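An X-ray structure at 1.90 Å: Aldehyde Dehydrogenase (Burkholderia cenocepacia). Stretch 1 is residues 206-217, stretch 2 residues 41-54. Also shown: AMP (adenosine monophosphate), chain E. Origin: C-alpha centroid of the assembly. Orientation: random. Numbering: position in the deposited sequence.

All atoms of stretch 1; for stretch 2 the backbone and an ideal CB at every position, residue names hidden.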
# COMPACT_ATOMS: atom_id res chain seq x y z
N VAL A 206 -0.96 19.52 22.65
CA VAL A 206 -1.44 18.46 23.54
C VAL A 206 -1.98 19.13 24.80
O VAL A 206 -1.24 19.89 25.47
CB VAL A 206 -0.33 17.47 23.95
CG1 VAL A 206 -0.83 16.44 24.96
CG2 VAL A 206 0.19 16.78 22.71
N ASN A 207 -3.24 18.84 25.12
CA ASN A 207 -3.87 19.36 26.31
C ASN A 207 -4.45 18.21 27.13
O ASN A 207 -5.17 17.35 26.59
CB ASN A 207 -4.94 20.36 25.94
CG ASN A 207 -4.45 21.38 24.95
OD1 ASN A 207 -3.96 22.43 25.33
ND2 ASN A 207 -4.54 21.05 23.66
N ILE A 208 -4.13 18.19 28.41
CA ILE A 208 -4.58 17.14 29.33
C ILE A 208 -5.59 17.70 30.33
O ILE A 208 -5.29 18.66 31.06
CB ILE A 208 -3.41 16.51 30.11
CG1 ILE A 208 -2.26 16.18 29.16
CG2 ILE A 208 -3.87 15.27 30.86
CD1 ILE A 208 -2.58 15.12 28.13
N VAL A 209 -6.77 17.07 30.40
CA VAL A 209 -7.86 17.57 31.24
C VAL A 209 -8.49 16.45 32.09
O VAL A 209 -9.59 16.01 31.83
CB VAL A 209 -8.89 18.32 30.40
CG1 VAL A 209 -8.31 19.64 29.92
CG2 VAL A 209 -9.33 17.49 29.22
N PRO A 210 -7.74 15.96 33.10
CA PRO A 210 -8.31 14.98 34.00
C PRO A 210 -9.54 15.59 34.70
O PRO A 210 -9.52 16.77 35.09
CB PRO A 210 -7.22 14.75 35.05
CG PRO A 210 -5.98 15.40 34.52
CD PRO A 210 -6.47 16.50 33.61
N GLY A 211 -10.57 14.78 34.87
CA GLY A 211 -11.82 15.21 35.48
C GLY A 211 -12.79 14.06 35.36
O GLY A 211 -12.45 13.02 34.79
N TYR A 212 -13.98 14.22 35.92
CA TYR A 212 -14.96 13.17 35.87
C TYR A 212 -15.48 12.94 34.45
O TYR A 212 -15.50 13.84 33.60
CB TYR A 212 -16.15 13.48 36.77
CG TYR A 212 -15.80 13.52 38.24
CD1 TYR A 212 -15.18 12.43 38.89
CD2 TYR A 212 -16.11 14.65 39.00
CE1 TYR A 212 -14.88 12.48 40.24
CE2 TYR A 212 -15.81 14.69 40.35
CZ TYR A 212 -15.21 13.61 40.96
OH TYR A 212 -14.92 13.72 42.30
N GLY A 213 -15.93 11.72 34.22
CA GLY A 213 -16.54 11.36 32.96
C GLY A 213 -17.73 12.21 32.62
O GLY A 213 -17.90 12.67 31.48
N HIS A 214 -18.57 12.47 33.63
CA HIS A 214 -19.82 13.13 33.39
C HIS A 214 -19.69 14.64 33.32
O HIS A 214 -20.65 15.31 33.01
CB HIS A 214 -20.82 12.75 34.46
CG HIS A 214 -20.44 13.19 35.84
ND1 HIS A 214 -19.72 12.40 36.71
CD2 HIS A 214 -20.70 14.34 36.52
CE1 HIS A 214 -19.54 13.04 37.85
NE2 HIS A 214 -20.13 14.22 37.76
N THR A 215 -18.52 15.19 33.60
CA THR A 215 -18.29 16.63 33.43
C THR A 215 -17.37 16.85 32.20
O THR A 215 -17.85 17.19 31.12
CB THR A 215 -17.66 17.28 34.69
OG1 THR A 215 -16.56 16.49 35.15
CG2 THR A 215 -18.68 17.37 35.83
N ALA A 216 -16.07 16.61 32.37
CA ALA A 216 -15.10 16.80 31.28
C ALA A 216 -15.32 15.86 30.13
O ALA A 216 -15.32 16.27 28.98
CB ALA A 216 -13.66 16.65 31.79
N GLY A 217 -15.50 14.57 30.42
CA GLY A 217 -15.63 13.56 29.36
C GLY A 217 -16.82 13.83 28.47
O GLY A 217 -16.71 13.78 27.25
N UNK A 41 -4.03 15.79 45.62
CA UNK A 41 -5.21 16.27 44.92
C UNK A 41 -4.79 16.71 43.53
O UNK A 41 -3.69 17.24 43.37
CB UNK A 41 -5.89 17.41 45.68
N UNK A 42 -5.63 16.47 42.52
CA UNK A 42 -5.40 17.02 41.19
C UNK A 42 -6.47 18.05 40.85
O UNK A 42 -7.57 18.01 41.40
CB UNK A 42 -5.38 15.91 40.14
N UNK A 43 -6.16 18.96 39.95
CA UNK A 43 -7.17 19.83 39.40
C UNK A 43 -8.25 19.01 38.66
O UNK A 43 -7.94 18.03 37.97
CB UNK A 43 -6.52 20.85 38.46
N UNK A 44 -9.52 19.38 38.86
CA UNK A 44 -10.67 18.64 38.30
C UNK A 44 -11.32 19.42 37.15
O UNK A 44 -12.09 20.37 37.37
CB UNK A 44 -11.71 18.36 39.39
N UNK A 45 -11.02 19.02 35.92
CA UNK A 45 -11.57 19.70 34.75
C UNK A 45 -13.07 19.52 34.64
O UNK A 45 -13.59 18.41 34.85
CB UNK A 45 -10.90 19.19 33.48
N UNK A 46 -13.75 20.60 34.30
CA UNK A 46 -15.17 20.57 33.94
C UNK A 46 -15.30 21.11 32.52
O UNK A 46 -14.29 21.34 31.85
CB UNK A 46 -16.02 21.38 34.92
N UNK A 47 -16.53 21.32 32.08
CA UNK A 47 -16.80 21.72 30.70
C UNK A 47 -16.05 22.98 30.27
O UNK A 47 -15.50 23.03 29.18
CB UNK A 47 -18.30 21.94 30.52
N UNK A 48 -15.99 23.97 31.15
CA UNK A 48 -15.28 25.21 30.82
C UNK A 48 -13.79 24.96 30.53
O UNK A 48 -13.19 25.65 29.71
CB UNK A 48 -15.42 26.21 31.97
N UNK A 49 -13.21 23.98 31.20
CA UNK A 49 -11.79 23.66 30.99
C UNK A 49 -11.60 22.90 29.70
O UNK A 49 -10.66 23.14 28.96
CB UNK A 49 -11.23 22.85 32.16
N UNK A 50 -12.51 21.98 29.43
CA UNK A 50 -12.52 21.33 28.12
C UNK A 50 -12.62 22.37 27.00
O UNK A 50 -11.91 22.28 26.00
CB UNK A 50 -13.68 20.34 28.03
N UNK A 51 -13.47 23.37 27.18
CA UNK A 51 -13.55 24.46 26.19
C UNK A 51 -12.22 25.18 25.98
O UNK A 51 -11.81 25.39 24.86
CB UNK A 51 -14.61 25.48 26.62
N UNK A 52 -11.53 25.51 27.07
CA UNK A 52 -10.23 26.15 26.98
C UNK A 52 -9.23 25.25 26.26
O UNK A 52 -8.44 25.73 25.46
CB UNK A 52 -9.72 26.51 28.38
N UNK A 53 -9.27 23.95 26.54
CA UNK A 53 -8.36 23.00 25.92
C UNK A 53 -8.62 22.85 24.43
O UNK A 53 -7.68 22.82 23.66
CB UNK A 53 -8.47 21.64 26.61
N UNK A 54 -9.89 22.75 24.04
CA UNK A 54 -10.23 22.66 22.64
C UNK A 54 -9.88 23.97 21.92
O UNK A 54 -9.33 23.95 20.83
CB UNK A 54 -11.71 22.33 22.48
P AMP E . -15.95 3.84 31.90
O1P AMP E . -16.01 2.97 30.68
O2P AMP E . -17.26 4.63 32.11
O3P AMP E . -15.38 3.11 33.12
O5' AMP E . -14.83 5.02 31.66
C5' AMP E . -13.55 5.00 30.95
C4' AMP E . -13.13 6.48 30.74
O4' AMP E . -14.28 7.22 30.26
C3' AMP E . -12.66 7.28 31.96
O3' AMP E . -11.56 8.21 31.71
C2' AMP E . -13.95 7.98 32.42
O2' AMP E . -13.80 9.14 33.27
C1' AMP E . -14.65 8.31 31.10
N9 AMP E . -16.14 8.49 31.17
C8 AMP E . -17.01 8.02 32.12
N7 AMP E . -18.29 8.43 31.86
C5 AMP E . -18.28 9.17 30.71
C6 AMP E . -19.26 9.88 29.84
N6 AMP E . -20.57 9.92 30.13
N1 AMP E . -18.85 10.52 28.73
C2 AMP E . -17.55 10.50 28.41
N3 AMP E . -16.59 9.89 29.14
C4 AMP E . -16.87 9.21 30.28

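Position 41 lies in an extended strand with nothing of stretch 1 within reach of its CB, so almost any side chain would do; it is Lys 41, whose NZ is hydrogen-bonded elsewhere in the structure. At position 42 the CA-to-CB bond points toward stretch 1, yet no atom of stretch 1 lies within 5.5 Å of the ideal CB. A long apolar chain could bridge the gap to the ring of Pro 210. Ile 42 does so, its CD1 coming 3.8 Å from Pro 210 CB.

Positions 43 and 44 point sideways and away, and stretch 1 sets little limit on either; small or medium residues would serve, and they are Ala 43 and Ala 44.

Position 45 is the tightest. Its CB points toward stretch 1, 3.2 Å from Pro 210 O, 3.8 Å from Val 209 CB and 4.1 Å from Ala 216 CB, so a small apolar residue is expected. Its backbone N also donates to Pro 210 O (2.8 Å, 163°), a bond that proline could not make. Ala 45 fits, its methyl packing on Val 209 and Ala 216. Its carbonyl faces Gly 211, where a CB would clash with Ala 45 O, and accepts a hydrogen bond from a water that also binds Tyr 212 N and Thr 215 OG1.

Position 46 precedes a helix, where Ser, Thr, Asp or Asn are common. Its CB points away. It is Thr 46, whose side chain makes no capping bond; its CG2 lies 4.4 Å from Thr 215 CB.

Position 47 points sideways, 4.8 Å from Thr 215 O, and suits a small helix former: Ala 47. Position 48 is out of reach, open to any helix former: Ala 48.

Position 49 points toward stretch 1, with Val 209 CG1 4.9 Å from its CB. An acidic residue early in a helix can bind a free backbone NH. Asp 49 does this: its OD2 accepts from Thr 46 N at 3.0 Å.

Position 50 faces Ala 216 and Val 209, and a medium apolar chain would fill the space. Val 50 places CG2 3.8 Å from Ala 216 CB and 4.4 Å from Val 209 CG2.

Positions 51 and 52 are free of stretch 1, suiting polar or apolar helix formers alike, and are Asp 51 and Leu 52. Position 53 points toward stretch 1, 3.8 Å from Asn 207 CB and 3.9 Å from Val 209 CG1, favoring a small residue; Ala 53 packs its methyl there. Position 54 points away, so stretch 1 does not choose among helix-compatible residues; it is Val 54.

Stretch 2 41-54: KIAAATAADVDLAV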
# COMPACT_ATOMS: atom_id res chain seq x y z
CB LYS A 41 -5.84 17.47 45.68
CG LYS A 41 -6.15 17.18 47.14
CD LYS A 41 -6.82 18.37 47.83
CE LYS A 41 -7.38 17.98 49.19
NZ LYS A 41 -8.53 17.02 49.06
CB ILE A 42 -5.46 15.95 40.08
CG1 ILE A 42 -6.73 15.12 40.18
CG2 ILE A 42 -4.21 15.08 40.11
CD1 ILE A 42 -7.18 14.56 38.86
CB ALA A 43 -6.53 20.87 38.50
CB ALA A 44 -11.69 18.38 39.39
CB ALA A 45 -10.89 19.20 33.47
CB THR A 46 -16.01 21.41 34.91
OG1 THR A 46 -15.63 22.82 34.82
CG2 THR A 46 -15.82 20.91 36.30
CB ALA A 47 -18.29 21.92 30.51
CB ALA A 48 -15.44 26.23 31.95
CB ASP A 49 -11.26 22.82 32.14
CG ASP A 49 -11.36 23.55 33.48
OD1 ASP A 49 -10.64 24.57 33.66
OD2 ASP A 49 -12.16 23.10 34.33
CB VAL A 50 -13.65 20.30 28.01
CG1 VAL A 50 -13.75 19.79 26.58
CG2 VAL A 50 -13.39 19.16 28.97
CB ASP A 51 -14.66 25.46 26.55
CG ASP A 51 -16.06 24.87 26.41
OD1 ASP A 51 -16.17 23.78 25.83
OD2 ASP A 51 -17.05 25.47 26.90
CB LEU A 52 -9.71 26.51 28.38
CG LEU A 52 -10.47 27.63 29.08
CD1 LEU A 52 -9.98 27.77 30.51
CD2 LEU A 52 -10.31 28.96 28.36
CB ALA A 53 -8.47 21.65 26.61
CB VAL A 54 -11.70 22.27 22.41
CG1 VAL A 54 -12.08 22.34 20.94
CG2 VAL A 54 -11.98 20.87 22.95
O HOH W 1 -14.61 17.09 36.95
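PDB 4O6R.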